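Local coordinates for protein adenylate kinase (Schistosoma mansoni, PDB 3UMF) that probably catalyses the reversible transfer of a phosphate group between adenine nucleotides (ATP + AMP to 2 ADP), at residues A[32-35]-A[41-44]; A[192-197]-A[208-213]. All blocks are in the same frame, centred on the assembly; numbering follows the deposited sequence.

Overall arrangement
Contact 1 and contact 2 are each a strand of the parallel sheet, order 2-3-1-4-5, met by the helix that follows it in the chain. Contact 1 comes first and uses the central strand 30-35 with the start of helix 42-53. Contact 2 comes near the C-terminal end of the chain, with the edge strand 191-195 packed against the last part of helix 200-212. Strand 135-140 runs between the two strands, and the contact centres lie about 11 Å apart. They also touch directly: Ile32 CD1 is 4.3 Å from Leu211 CD2. The C-terminal helix is thus packed onto the same sheet core that bears the P-loop, in a Rossmann-like nucleotide-kinase fold.

Contact 1: residues A[32-35]-A[41-44]; sequences IFVL and GKGT
The flat group that meets the other segment is the carbonyl of Leu35, and Lys42 lies over one of its faces: Lys42 CD is 4.2 Å from Leu35 C, well out of the plane set by CA, C and O. The side chain of Leu35 leaves from the opposite face, so Lys42 meets the backbone of this residue and not its isobutyl group. The second touch is aliphatic. Val34 CG1, anti to the backbone N (chi1 179°), is 4.2 Å from the same Lys42 CD, and the two side chains cross obliquely. One methylene therefore serves both contacts.

No hydrogen bond joins the segments, and the summed buried surface is a modest 100 Å². The backbones stay apart, with Leu35 CA and Lys42 CA 7.4 Å from each other, and the lysine chain spans the gap. Its CG is wedged between the backbone N and carbonyl carbon (chi1 71°), which turns the chain toward the strand end; a bend at chi4 (62°) then sets the direction of NZ, which forms a salt bridge with Asp114.

Gly41 is the N-cap of the helix. The sequence running from strand to helix matches the P-loop (Walker A) motif of adenylate kinases, whose lysine typically approaches nucleotide phosphates, and Lys42 occupies that place.

Strand 30-35 lies between strands 110-114 and 135-140, with backbone hydrogen bonds linking Val34 to Ile113 and Phe33 to Ile137. Val34 packs on Leu112 of strand 110-114 and Phe139 of strand 135-140, and Lys42 also rests on Phe139. Phe33 stacks edge-to-face with Phe126 and touches Tyr185 of helix 179-186, the helix on which Leu35 also packs, through Ile182.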
loop_
_atom_site.group_PDB
_atom_site.type_symbol
_atom_site.label_atom_id
_atom_site.label_comp_id
_atom_site.label_asym_id
_atom_site.label_seq_id
_atom_site.Cartn_x
_atom_site.Cartn_y
_atom_site.Cartn_z
ATOM N N ILE A 32 1.032 -5.307 -7.169
ATOM C CA ILE A 32 2.165 -4.955 -6.330
ATOM C C ILE A 32 1.687 -4.277 -5.052
ATOM O O ILE A 32 1.221 -3.136 -5.075
ATOM C CB ILE A 32 3.121 -4.005 -7.076
ATOM C CG1 ILE A 32 3.618 -4.667 -8.365
ATOM C CG2 ILE A 32 4.288 -3.608 -6.186
ATOM C CD1 ILE A 32 4.270 -3.703 -9.328
ATOM N N PHE A 33 1.787 -4.988 -3.936
ATOM C CA PHE A 33 1.488 -4.401 -2.637
ATOM C C PHE A 33 2.620 -3.448 -2.248
ATOM O O PHE A 33 3.795 -3.774 -2.418
ATOM C CB PHE A 33 1.344 -5.500 -1.581
ATOM C CG PHE A 33 0.119 -6.369 -1.757
ATOM C CD1 PHE A 33 -1.034 -5.871 -2.344
ATOM C CD2 PHE A 33 0.123 -7.688 -1.319
ATOM C CE1 PHE A 33 -2.157 -6.674 -2.491
ATOM C CE2 PHE A 33 -0.998 -8.492 -1.461
ATOM C CZ PHE A 33 -2.138 -7.983 -2.051
ATOM N N VAL A 34 2.272 -2.274 -1.733
ATOM C CA VAL A 34 3.280 -1.310 -1.290
ATOM C C VAL A 34 3.104 -0.950 0.185
ATOM O O VAL A 34 2.039 -0.485 0.605
ATOM C CB VAL A 34 3.264 -0.027 -2.153
ATOM C CG1 VAL A 34 4.311 0.963 -1.655
ATOM C CG2 VAL A 34 3.513 -0.372 -3.611
ATOM N N LEU A 35 4.157 -1.175 0.964
ATOM C CA LEU A 35 4.143 -0.880 2.393
ATOM C C LEU A 35 5.201 0.153 2.763
ATOM O O LEU A 35 6.291 0.171 2.193
ATOM C CB LEU A 35 4.376 -2.161 3.204
ATOM C CG LEU A 35 3.192 -3.124 3.322
ATOM C CD1 LEU A 35 3.562 -4.305 4.205
ATOM C CD2 LEU A 35 1.971 -2.400 3.872
ATOM N N GLY A 41 8.808 7.542 2.828
ATOM C CA GLY A 41 8.749 8.253 1.564
ATOM C C GLY A 41 8.098 7.437 0.463
ATOM O O GLY A 41 8.393 7.637 -0.716
ATOM N N LYS A 42 7.207 6.523 0.844
ATOM C CA LYS A 42 6.574 5.624 -0.121
ATOM C C LYS A 42 5.660 6.369 -1.090
ATOM O O LYS A 42 5.487 5.947 -2.235
ATOM C CB LYS A 42 5.806 4.490 0.577
ATOM C CG LYS A 42 4.516 4.902 1.295
ATOM C CD LYS A 42 3.551 3.713 1.409
ATOM C CE LYS A 42 2.383 3.997 2.354
ATOM N NZ LYS A 42 1.526 5.132 1.916
ATOM N N GLY A 43 5.084 7.476 -0.630
ATOM C CA GLY A 43 4.193 8.271 -1.454
ATOM C C GLY A 43 4.887 8.783 -2.700
ATOM O O GLY A 43 4.361 8.661 -3.808
ATOM N N THR A 44 6.073 9.354 -2.516
ATOM C CA THR A 44 6.857 9.876 -3.626
ATOM C C THR A 44 7.228 8.761 -4.603
ATOM O O THR A 44 7.094 8.917 -5.816
ATOM C CB THR A 44 8.137 10.577 -3.120
ATOM O OG1 THR A 44 7.778 11.678 -2.277
ATOM C CG2 THR A 44 8.968 11.086 -4.284
#

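Contact 2: residues A[192-197]-A[208-213]; sequences ITIDAS and NHELQK
Ile192 packs against Glu210 and Leu211 in the last beta-alpha unit of the Rossmann-like sheet, where edge strand 191-195 is followed by helix 200-212. The axes of the strand and the short helical segment are nearly antiparallel (166°) and approach to 9.6 Å.

The contact across the segments is apolar. Ile192 CG2, anti to the backbone N, reaches Glu210 CB at 3.5 Å. The other branch ends in CD1, with Ile192 CD1 4.0 Å from Leu211 CD2, and these two side chains cross at about a right angle. Ile194 CD1 adds a looser touch, 4.3 Å from Glu210 CG, while Leu211 also meets Leu49 of helix 42-53.

The strand's backbone pairs with strand 135-140, through Ile192, Ile194 and Ala196.

No polar bond crosses between the segments. Asp195 OD1 accepts from Ser197 N and OG, the first bond closing an Asx turn at the end of the strand.

Bent at chi2 (-57°), Glu210 packs through its methylenes and presents its carboxylate to several donors. Lys206 forms a salt bridge with Glu210 OE2, to which His209 ND1 hydrogen-bonds at 3.2 Å from above the carboxylate plane. Lys213 NZ makes a salt bridge with Glu210 OE1 at 2.8 Å, on its syn side.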
loop_
_atom_site.group_PDB
_atom_site.type_symbol
_atom_site.label_atom_id
_atom_site.label_comp_id
_atom_site.label_asym_id
_atom_site.label_seq_id
_atom_site.Cartn_x
_atom_site.Cartn_y
_atom_site.Cartn_z
ATOM N N ILE A 192 10.175 -7.345 -1.694
ATOM C CA ILE A 192 11.304 -6.508 -2.067
ATOM C C ILE A 192 11.561 -5.523 -0.936
ATOM O O ILE A 192 10.815 -4.556 -0.756
ATOM C CB ILE A 192 11.028 -5.734 -3.367
ATOM C CG1 ILE A 192 10.841 -6.707 -4.534
ATOM C CG2 ILE A 192 12.162 -4.770 -3.667
ATOM C CD1 ILE A 192 10.466 -6.033 -5.830
ATOM N N THR A 193 12.603 -5.781 -0.156
ATOM C CA THR A 193 12.940 -4.903 0.957
ATOM C C THR A 193 13.849 -3.786 0.466
ATOM O O THR A 193 15.000 -4.025 0.095
ATOM C CB THR A 193 13.607 -5.682 2.105
ATOM O OG1 THR A 193 12.690 -6.669 2.593
ATOM C CG2 THR A 193 13.987 -4.744 3.244
ATOM N N ILE A 194 13.320 -2.567 0.443
ATOM C CA ILE A 194 14.089 -1.426 -0.025
ATOM C C ILE A 194 14.637 -0.641 1.157
ATOM O O ILE A 194 13.897 -0.288 2.073
ATOM C CB ILE A 194 13.237 -0.487 -0.917
ATOM C CG1 ILE A 194 12.743 -1.234 -2.160
ATOM C CG2 ILE A 194 14.046 0.737 -1.337
ATOM C CD1 ILE A 194 13.859 -1.653 -3.113
ATOM N N ASP A 195 15.943 -0.395 1.149
ATOM C CA ASP A 195 16.557 0.492 2.129
ATOM C C ASP A 195 16.208 1.924 1.724
ATOM O O ASP A 195 16.773 2.468 0.774
ATOM C CB ASP A 195 18.075 0.285 2.148
ATOM C CG ASP A 195 18.782 1.157 3.178
ATOM O OD1 ASP A 195 18.135 2.020 3.813
ATOM O OD2 ASP A 195 20.008 0.986 3.342
ATOM N N ALA A 196 15.270 2.531 2.443
ATOM C CA ALA A 196 14.776 3.852 2.075
ATOM C C ALA A 196 15.470 4.981 2.838
ATOM O O ALA A 196 14.927 6.080 2.963
ATOM C CB ALA A 196 13.262 3.924 2.258
ATOM N N SER A 197 16.678 4.713 3.327
ATOM C CA SER A 197 17.454 5.724 4.041
ATOM C C SER A 197 18.242 6.619 3.086
ATOM O O SER A 197 18.778 7.650 3.492
ATOM C CB SER A 197 18.408 5.067 5.042
ATOM O OG SER A 197 19.438 4.362 4.374
ATOM N N ASN A 208 13.465 -0.035 -9.179
ATOM C CA ASN A 208 13.354 -0.469 -10.568
ATOM C C ASN A 208 14.253 -1.660 -10.877
ATOM O O ASN A 208 13.900 -2.512 -11.688
ATOM C CB ASN A 208 13.649 0.688 -11.526
ATOM C CG ASN A 208 12.607 1.785 -11.445
ATOM O OD1 ASN A 208 11.483 1.557 -10.996
ATOM N ND2 ASN A 208 12.971 2.982 -11.884
ATOM N N HIS A 209 15.413 -1.711 -10.227
ATOM C CA HIS A 209 16.339 -2.825 -10.396
ATOM C C HIS A 209 15.740 -4.110 -9.834
ATOM O O HIS A 209 15.836 -5.173 -10.445
ATOM C CB HIS A 209 17.675 -2.519 -9.711
ATOM C CG HIS A 209 18.701 -3.597 -9.875
ATOM N ND1 HIS A 209 18.918 -4.569 -8.922
ATOM C CD2 HIS A 209 19.569 -3.857 -10.881
ATOM C CE1 HIS A 209 19.875 -5.381 -9.334
ATOM N NE2 HIS A 209 20.287 -4.971 -10.519
ATOM N N GLU A 210 15.105 -4.003 -8.674
ATOM C CA GLU A 210 14.500 -5.163 -8.029
ATOM C C GLU A 210 13.232 -5.631 -8.744
ATOM O O GLU A 210 12.995 -6.832 -8.865
ATOM C CB GLU A 210 14.226 -4.869 -6.552
ATOM C CG GLU A 210 15.485 -4.618 -5.740
ATOM C CD GLU A 210 16.461 -5.776 -5.818
ATOM O OE1 GLU A 210 16.033 -6.928 -5.593
ATOM O OE2 GLU A 210 17.654 -5.542 -6.108
ATOM N N LEU A 211 12.428 -4.685 -9.229
ATOM C CA LEU A 211 11.199 -5.014 -9.955
ATOM C C LEU A 211 11.467 -5.798 -11.240
ATOM O O LEU A 211 10.598 -6.526 -11.722
ATOM C CB LEU A 211 10.401 -3.749 -10.274
ATOM C CG LEU A 211 9.541 -3.186 -9.144
ATOM C CD1 LEU A 211 8.917 -1.861 -9.564
ATOM C CD2 LEU A 211 8.463 -4.188 -8.747
ATOM N N GLN A 212 12.665 -5.637 -11.793
ATOM C CA GLN A 212 13.068 -6.369 -12.989
ATOM C C GLN A 212 13.070 -7.867 -12.727
ATOM O O GLN A 212 12.720 -8.658 -13.599
ATOM C CB GLN A 212 14.462 -5.924 -13.436
ATOM C CG GLN A 212 14.484 -5.114 -14.719
ATOM C CD GLN A 212 15.874 -4.617 -15.066
ATOM O OE1 GLN A 212 16.856 -5.356 -14.964
ATOM N NE2 GLN A 212 15.967 -3.356 -15.470
ATOM N N LYS A 213 13.457 -8.248 -11.513
ATOM C CA LYS A 213 13.519 -9.653 -11.123
ATOM C C LYS A 213 12.140 -10.310 -11.111
ATOM O O LYS A 213 12.028 -11.530 -11.200
ATOM C CB LYS A 213 14.193 -9.799 -9.756
ATOM C CG LYS A 213 15.584 -9.181 -9.672
ATOM C CD LYS A 213 16.191 -9.388 -8.292
ATOM C CE LYS A 213 17.472 -8.585 -8.115
ATOM N NZ LYS A 213 17.976 -8.650 -6.712
#